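Long-range contacts in (S)-ureidoglycine aminohydrolase (Escherichia coli, PDB 1RC6), which catalyses the manganese-dependent, stereospecific deamination of (S)-ureidoglycine to (S)-ureidoglycolate and ammonia during anaerobic use of allantoin as a nitrogen source: residues 80-85 and 132-137; 111-116 and 142-147. All coordinates share one frame; numbering follows the deposited sequence.

How the contacts relate
Contact 1 pairs two neighbouring strands of the N-terminal cupin sheet by a ladder of backbone hydrogen bonds; contact 2, centred about 9 Å away, joins two loops at the end of that sheet by CH contacts of proline and leucine, with a loose approach of a cysteine sulphur. Four of ten touching residues in contact 1 and two of six in contact 2 are buried, but contact 2 lies farther out, its centre about 18 Å against 12 Å from the chain centre. Backbone pairing of Thr83 with Cys111 places 80-85 between 132-137 and the strand leading into 111-116, while Tyr136 packs on both Pro113 and Pro144.

Contact 1: residues 80-85 and 132-137; sequences GIETFL and YKRRYV
Strands 81-85 and 132-135 run antiparallel, their axes 4.7 Å apart at closest approach. Glu82 and Arg134 form a hydrogen-bonded pair: Glu82 N reaches Arg134 O at 3.0 Å, nearly along the C=O axis, and Arg134 N returns a bond to Glu82 O. Phe84 N likewise donates to Tyr132 O, whereas the return bond from Tyr132 N is weak. Beyond the strand end, Tyr136 N still finds Gly80 O; the positive phi of Gly80 favours glycine.

The Glu82 side chain leaves CB with CG between its own backbone N and carbonyl carbon (chi1 60°), then runs extended alongside Arg134. CG lies 3.6 Å from Arg134 CG. CD comes to the edge of the Tyr136 ring, in its plane, with the carboxylate turned 83° from the ring. At the tip, OE2 sits 3.3 Å from both Arg134 CG and CD, and OE1 lies 3.6 Å from Tyr136 CD2 and is hydrogen-bonded to Tyr110 OH. OE2 remains 4.0 Å from Arg134 NE, too far for a salt bridge, though the positive charge probably favours the carboxylate. Asp178, close to OE2, would work against it.

This pairing belongs to the antiparallel sheet of the N-terminal cupin domain. Glu82, Phe84, Tyr132 and Arg134 share the face that meets strand 179-186, where Met179 touches three of them. The Tyr132 side chain lies about 7 Å from that of Lys253, probably a substrate-binding residue, so this face looks toward the probable active site. On the other face, branched Ile81 and Thr83 pack methyls near Lys133 CB, and the long lysine chain leads its amine away. Arg134 bends at chi3 (-63°), so NH1 donates a hydrogen bond to Tyr132 OH (2.8 Å), which lies in the guanidinium plane, and NH2 bonds to Ser58 OG.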
loop_
_atom_site.group_PDB
_atom_site.type_symbol
_atom_site.label_atom_id
_atom_site.label_comp_id
_atom_site.label_asym_id
_atom_site.label_seq_id
_atom_site.Cartn_x
_atom_site.Cartn_y
_atom_site.Cartn_z
ATOM N N GLY A 80 -2.766 11.945 -15.885
ATOM C CA GLY A 80 -3.650 12.293 -14.786
ATOM C C GLY A 80 -3.661 11.250 -13.679
ATOM O O GLY A 80 -4.506 11.284 -12.785
ATOM N N ILE A 81 -2.702 10.332 -13.723
ATOM C CA ILE A 81 -2.613 9.264 -12.749
ATOM C C ILE A 81 -1.360 9.384 -11.903
ATOM O O ILE A 81 -0.264 9.480 -12.451
ATOM C CB ILE A 81 -2.609 7.906 -13.473
ATOM C CG1 ILE A 81 -3.999 7.649 -14.059
ATOM C CG2 ILE A 81 -2.166 6.798 -12.529
ATOM C CD1 ILE A 81 -4.082 6.400 -14.872
ATOM N N GLU A 82 -1.519 9.397 -10.580
ATOM C CA GLU A 82 -0.366 9.470 -9.680
ATOM C C GLU A 82 -0.099 8.054 -9.145
ATOM O O GLU A 82 -1.033 7.255 -8.998
ATOM C CB GLU A 82 -0.629 10.456 -8.527
ATOM C CG GLU A 82 -1.812 10.113 -7.642
ATOM C CD GLU A 82 -2.147 11.224 -6.644
ATOM O OE1 GLU A 82 -1.215 11.894 -6.126
ATOM O OE2 GLU A 82 -3.346 11.422 -6.357
ATOM N N THR A 83 1.162 7.734 -8.867
ATOM C CA THR A 83 1.499 6.400 -8.389
ATOM C C THR A 83 2.415 6.412 -7.200
ATOM O O THR A 83 3.036 7.423 -6.900
ATOM C CB THR A 83 2.176 5.566 -9.481
ATOM O OG1 THR A 83 3.419 6.174 -9.831
ATOM C CG2 THR A 83 1.291 5.480 -10.712
ATOM N N PHE A 84 2.505 5.271 -6.530
ATOM C CA PHE A 84 3.351 5.131 -5.351
ATOM C C PHE A 84 3.855 3.702 -5.243
ATOM O O PHE A 84 3.083 2.752 -5.366
ATOM C CB PHE A 84 2.555 5.510 -4.096
ATOM C CG PHE A 84 3.271 5.229 -2.808
ATOM C CD1 PHE A 84 3.224 3.970 -2.235
ATOM C CD2 PHE A 84 4.015 6.229 -2.177
ATOM C CE1 PHE A 84 3.910 3.700 -1.052
ATOM C CE2 PHE A 84 4.705 5.970 -0.991
ATOM C CZ PHE A 84 4.653 4.704 -0.429
ATOM N N LEU A 85 5.147 3.547 -5.003
ATOM C CA LEU A 85 5.741 2.228 -4.880
ATOM C C LEU A 85 6.460 2.092 -3.542
ATOM O O LEU A 85 7.091 3.030 -3.079
ATOM C CB LEU A 85 6.730 1.990 -6.031
ATOM C CG LEU A 85 7.532 0.679 -6.068
ATOM C CD1 LEU A 85 8.161 0.486 -7.439
ATOM C CD2 LEU A 85 8.589 0.686 -4.988
ATOM N N TYR A 132 0.566 1.230 -5.952
ATOM C CA TYR A 132 -0.662 1.972 -5.755
ATOM C C TYR A 132 -0.818 3.062 -6.790
ATOM O O TYR A 132 0.159 3.703 -7.177
ATOM C CB TYR A 132 -0.645 2.587 -4.359
ATOM C CG TYR A 132 -1.818 3.481 -4.029
ATOM C CD1 TYR A 132 -1.882 4.787 -4.499
ATOM C CD2 TYR A 132 -2.852 3.030 -3.206
ATOM C CE1 TYR A 132 -2.944 5.628 -4.143
ATOM C CE2 TYR A 132 -3.915 3.861 -2.854
ATOM C CZ TYR A 132 -3.952 5.156 -3.317
ATOM O OH TYR A 132 -4.965 6.001 -2.907
ATOM N N LYS A 133 -2.045 3.275 -7.248
ATOM C CA LYS A 133 -2.300 4.322 -8.221
ATOM C C LYS A 133 -3.715 4.841 -8.045
ATOM O O LYS A 133 -4.594 4.112 -7.614
ATOM C CB LYS A 133 -2.131 3.798 -9.645
ATOM C CG LYS A 133 -3.228 2.830 -10.089
ATOM C CD LYS A 133 -3.164 2.540 -11.585
ATOM C CE LYS A 133 -4.236 1.558 -11.994
ATOM N NZ LYS A 133 -4.255 1.297 -13.457
ATOM N N ARG A 134 -3.922 6.112 -8.367
ATOM C CA ARG A 134 -5.242 6.736 -8.283
ATOM C C ARG A 134 -5.266 7.904 -9.258
ATOM O O ARG A 134 -4.223 8.330 -9.750
ATOM C CB ARG A 134 -5.540 7.251 -6.869
ATOM C CG ARG A 134 -4.779 8.485 -6.480
ATOM C CD ARG A 134 -5.140 8.973 -5.087
ATOM N NE ARG A 134 -6.539 9.385 -4.975
ATOM C CZ ARG A 134 -7.456 8.709 -4.283
ATOM N NH1 ARG A 134 -7.121 7.593 -3.639
ATOM N NH2 ARG A 134 -8.709 9.137 -4.246
ATOM N N ARG A 135 -6.456 8.410 -9.547
ATOM C CA ARG A 135 -6.583 9.533 -10.451
ATOM C C ARG A 135 -6.422 10.813 -9.629
ATOM O O ARG A 135 -7.242 11.130 -8.761
ATOM C CB ARG A 135 -7.937 9.480 -11.165
ATOM C CG ARG A 135 -8.128 10.552 -12.222
ATOM C CD ARG A 135 -8.900 10.002 -13.416
ATOM N NE ARG A 135 -10.190 9.413 -13.048
ATOM C CZ ARG A 135 -10.998 8.777 -13.895
ATOM N NH1 ARG A 135 -10.658 8.641 -15.171
ATOM N NH2 ARG A 135 -12.148 8.271 -13.467
ATOM N N TYR A 136 -5.343 11.533 -9.893
ATOM C CA TYR A 136 -5.050 12.764 -9.179
ATOM C C TYR A 136 -6.071 13.896 -9.343
ATOM O O TYR A 136 -6.623 14.107 -10.427
ATOM C CB TYR A 136 -3.674 13.270 -9.586
ATOM C CG TYR A 136 -3.323 14.595 -8.969
ATOM C CD1 TYR A 136 -3.461 15.779 -9.691
ATOM C CD2 TYR A 136 -2.884 14.669 -7.654
ATOM C CE1 TYR A 136 -3.168 17.010 -9.109
ATOM C CE2 TYR A 136 -2.588 15.894 -7.055
ATOM C CZ TYR A 136 -2.731 17.060 -7.786
ATOM O OH TYR A 136 -2.431 18.269 -7.191
ATOM N N VAL A 137 -6.315 14.628 -8.260
ATOM C CA VAL A 137 -7.260 15.734 -8.309
ATOM C C VAL A 137 -6.565 17.074 -8.134
ATOM O O VAL A 137 -6.138 17.447 -7.035
ATOM C CB VAL A 137 -8.347 15.600 -7.249
ATOM C CG1 VAL A 137 -9.214 16.841 -7.257
ATOM C CG2 VAL A 137 -9.185 14.378 -7.537
#

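Contact 2: residues 111-116 and 142-147; sequences CPPGSL and YAPWLV
Three prolines carry most of the first shell of this contact. The Pro112 ring points at the 142-147 segment and lies along its backbone: CD comes 3.4 Å from Leu146 N, CG approaches Trp145 CA, and CB meets Pro144 CG at 3.7 Å. Pro144 points back, and its CG also touches Pro113 CD at 3.7 Å, the Pro113 and Pro144 rings meeting tip to tip. One CG thus sits against two consecutive rings. Proline suits these positions because its compact ring presents CH groups close to the main chain.

At the other end of the contact Leu146 extends the apolar patch. Its CG is anti to the backbone N (chi1 168°); CB faces Pro112 CD at 4.1 Å, and CD2 makes a looser contact with Cys111 SG, 4.4 Å away. A thiol, weakly polar and small, fits such a buried apolar setting.

The next shell shapes the proline loop. A type II beta turn runs from Pro112 to Ser115, closed by a weak bond from Ser115 N to Pro112 O. Pro113 takes its second position, with phi -52°, within the range proline allows, and Gly114 the third, where phi is 90° and a CB would collide with the preceding carbonyl oxygen. Ser115, centre of an inverse gamma turn, holds Glu97 through its OG. On the other segment, the CB of Trp145 points away from 111-116, and its indole meets the Phe177 ring edge-to-face.

Farther out, Tyr136 packs on Pro113 and Pro144, and Ala96 of strand 91-96 touches both Cys111 and Leu146. The 111-116 loop leaves the end of strand 107-111. The other loop leads into strand 147-150, which pairs antiparallel with 107-111 as one of the sheet's two edge strands.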
loop_
_atom_site.group_PDB
_atom_site.type_symbol
_atom_site.label_atom_id
_atom_site.label_comp_id
_atom_site.label_asym_id
_atom_site.label_seq_id
_atom_site.Cartn_x
_atom_site.Cartn_y
_atom_site.Cartn_z
ATOM N N CYS A 111 5.204 9.290 -7.639
ATOM C CA CYS A 111 5.278 9.998 -8.909
ATOM C C CYS A 111 4.020 10.819 -9.158
ATOM O O CYS A 111 2.906 10.294 -9.113
ATOM C CB CYS A 111 5.448 9.027 -10.079
ATOM S SG CYS A 111 7.060 8.225 -10.188
ATOM N N PRO A 112 4.182 12.127 -9.422
ATOM C CA PRO A 112 3.012 12.967 -9.682
ATOM C C PRO A 112 2.399 12.489 -10.982
ATOM O O PRO A 112 2.983 11.677 -11.685
ATOM C CB PRO A 112 3.609 14.365 -9.804
ATOM C CG PRO A 112 4.968 14.084 -10.394
ATOM C CD PRO A 112 5.424 12.914 -9.545
ATOM N N PRO A 113 1.208 12.990 -11.318
ATOM C CA PRO A 113 0.500 12.617 -12.547
ATOM C C PRO A 113 1.364 12.774 -13.782
ATOM O O PRO A 113 2.092 13.751 -13.912
ATOM C CB PRO A 113 -0.671 13.582 -12.578
ATOM C CG PRO A 113 -0.914 13.853 -11.144
ATOM C CD PRO A 113 0.462 14.017 -10.577
ATOM N N GLY A 114 1.283 11.804 -14.683
ATOM C CA GLY A 114 2.043 11.874 -15.916
ATOM C C GLY A 114 3.428 11.260 -15.908
ATOM O O GLY A 114 3.839 10.656 -16.905
ATOM N N SER A 115 4.157 11.408 -14.804
ATOM C CA SER A 115 5.498 10.859 -14.731
ATOM C C SER A 115 5.533 9.348 -14.602
ATOM O O SER A 115 5.610 8.820 -13.499
ATOM C CB SER A 115 6.270 11.484 -13.575
ATOM O OG SER A 115 6.470 12.864 -13.797
ATOM N N LEU A 116 5.466 8.657 -15.737
ATOM C CA LEU A 116 5.538 7.210 -15.766
ATOM C C LEU A 116 6.695 6.714 -14.917
ATOM O O LEU A 116 7.742 7.364 -14.811
ATOM C CB LEU A 116 5.738 6.732 -17.188
ATOM C CG LEU A 116 4.469 6.365 -17.954
ATOM C CD1 LEU A 116 3.344 7.324 -17.605
ATOM C CD2 LEU A 116 4.784 6.343 -19.445
ATOM N N TYR A 142 -1.683 24.834 -7.099
ATOM C CA TYR A 142 -0.906 23.776 -6.469
ATOM C C TYR A 142 -0.586 22.652 -7.424
ATOM O O TYR A 142 -1.239 22.484 -8.457
ATOM C CB TYR A 142 -1.650 23.178 -5.285
ATOM C CG TYR A 142 -1.942 24.128 -4.158
ATOM C CD1 TYR A 142 -3.054 24.971 -4.196
ATOM C CD2 TYR A 142 -1.132 24.153 -3.031
ATOM C CE1 TYR A 142 -3.350 25.808 -3.129
ATOM C CE2 TYR A 142 -1.416 24.982 -1.963
ATOM C CZ TYR A 142 -2.525 25.806 -2.013
ATOM O OH TYR A 142 -2.801 26.616 -0.934
ATOM N N ALA A 143 0.422 21.872 -7.051
ATOM C CA ALA A 143 0.851 20.736 -7.849
ATOM C C ALA A 143 1.765 19.865 -6.996
ATOM O O ALA A 143 2.542 20.375 -6.196
ATOM C CB ALA A 143 1.577 21.220 -9.095
ATOM N N PRO A 144 1.668 18.534 -7.146
ATOM C CA PRO A 144 2.504 17.621 -6.365
ATOM C C PRO A 144 3.848 17.447 -7.064
ATOM O O PRO A 144 4.101 18.069 -8.093
ATOM C CB PRO A 144 1.684 16.346 -6.360
ATOM C CG PRO A 144 1.160 16.334 -7.771
ATOM C CD PRO A 144 0.748 17.786 -8.026
ATOM N N TRP A 145 4.706 16.602 -6.510
ATOM C CA TRP A 145 6.009 16.369 -7.119
ATOM C C TRP A 145 6.641 15.047 -6.678
ATOM O O TRP A 145 6.297 14.489 -5.635
ATOM C CB TRP A 145 6.952 17.524 -6.793
ATOM C CG TRP A 145 7.128 17.742 -5.339
ATOM C CD1 TRP A 145 8.035 17.134 -4.514
ATOM C CD2 TRP A 145 6.342 18.611 -4.511
ATOM N NE1 TRP A 145 7.864 17.576 -3.218
ATOM C CE2 TRP A 145 6.833 18.482 -3.186
ATOM C CE3 TRP A 145 5.269 19.483 -4.761
ATOM C CZ2 TRP A 145 6.289 19.201 -2.106
ATOM C CZ3 TRP A 145 4.726 20.197 -3.694
ATOM C CH2 TRP A 145 5.241 20.052 -2.377
ATOM N N LEU A 146 7.570 14.563 -7.497
ATOM C CA LEU A 146 8.267 13.317 -7.236
ATOM C C LEU A 146 8.860 13.328 -5.841
ATOM O O LEU A 146 9.471 14.305 -5.426
ATOM C CB LEU A 146 9.369 13.136 -8.289
ATOM C CG LEU A 146 10.523 12.112 -8.291
ATOM C CD1 LEU A 146 10.702 11.420 -6.961
ATOM C CD2 LEU A 146 10.270 11.113 -9.381
ATOM N N VAL A 147 8.655 12.244 -5.109
ATOM C CA VAL A 147 9.218 12.109 -3.774
ATOM C C VAL A 147 9.762 10.692 -3.673
ATOM O O VAL A 147 9.131 9.750 -4.141
ATOM C CB VAL A 147 8.166 12.318 -2.679
ATOM C CG1 VAL A 147 8.804 12.152 -1.310
ATOM C CG2 VAL A 147 7.554 13.686 -2.814
#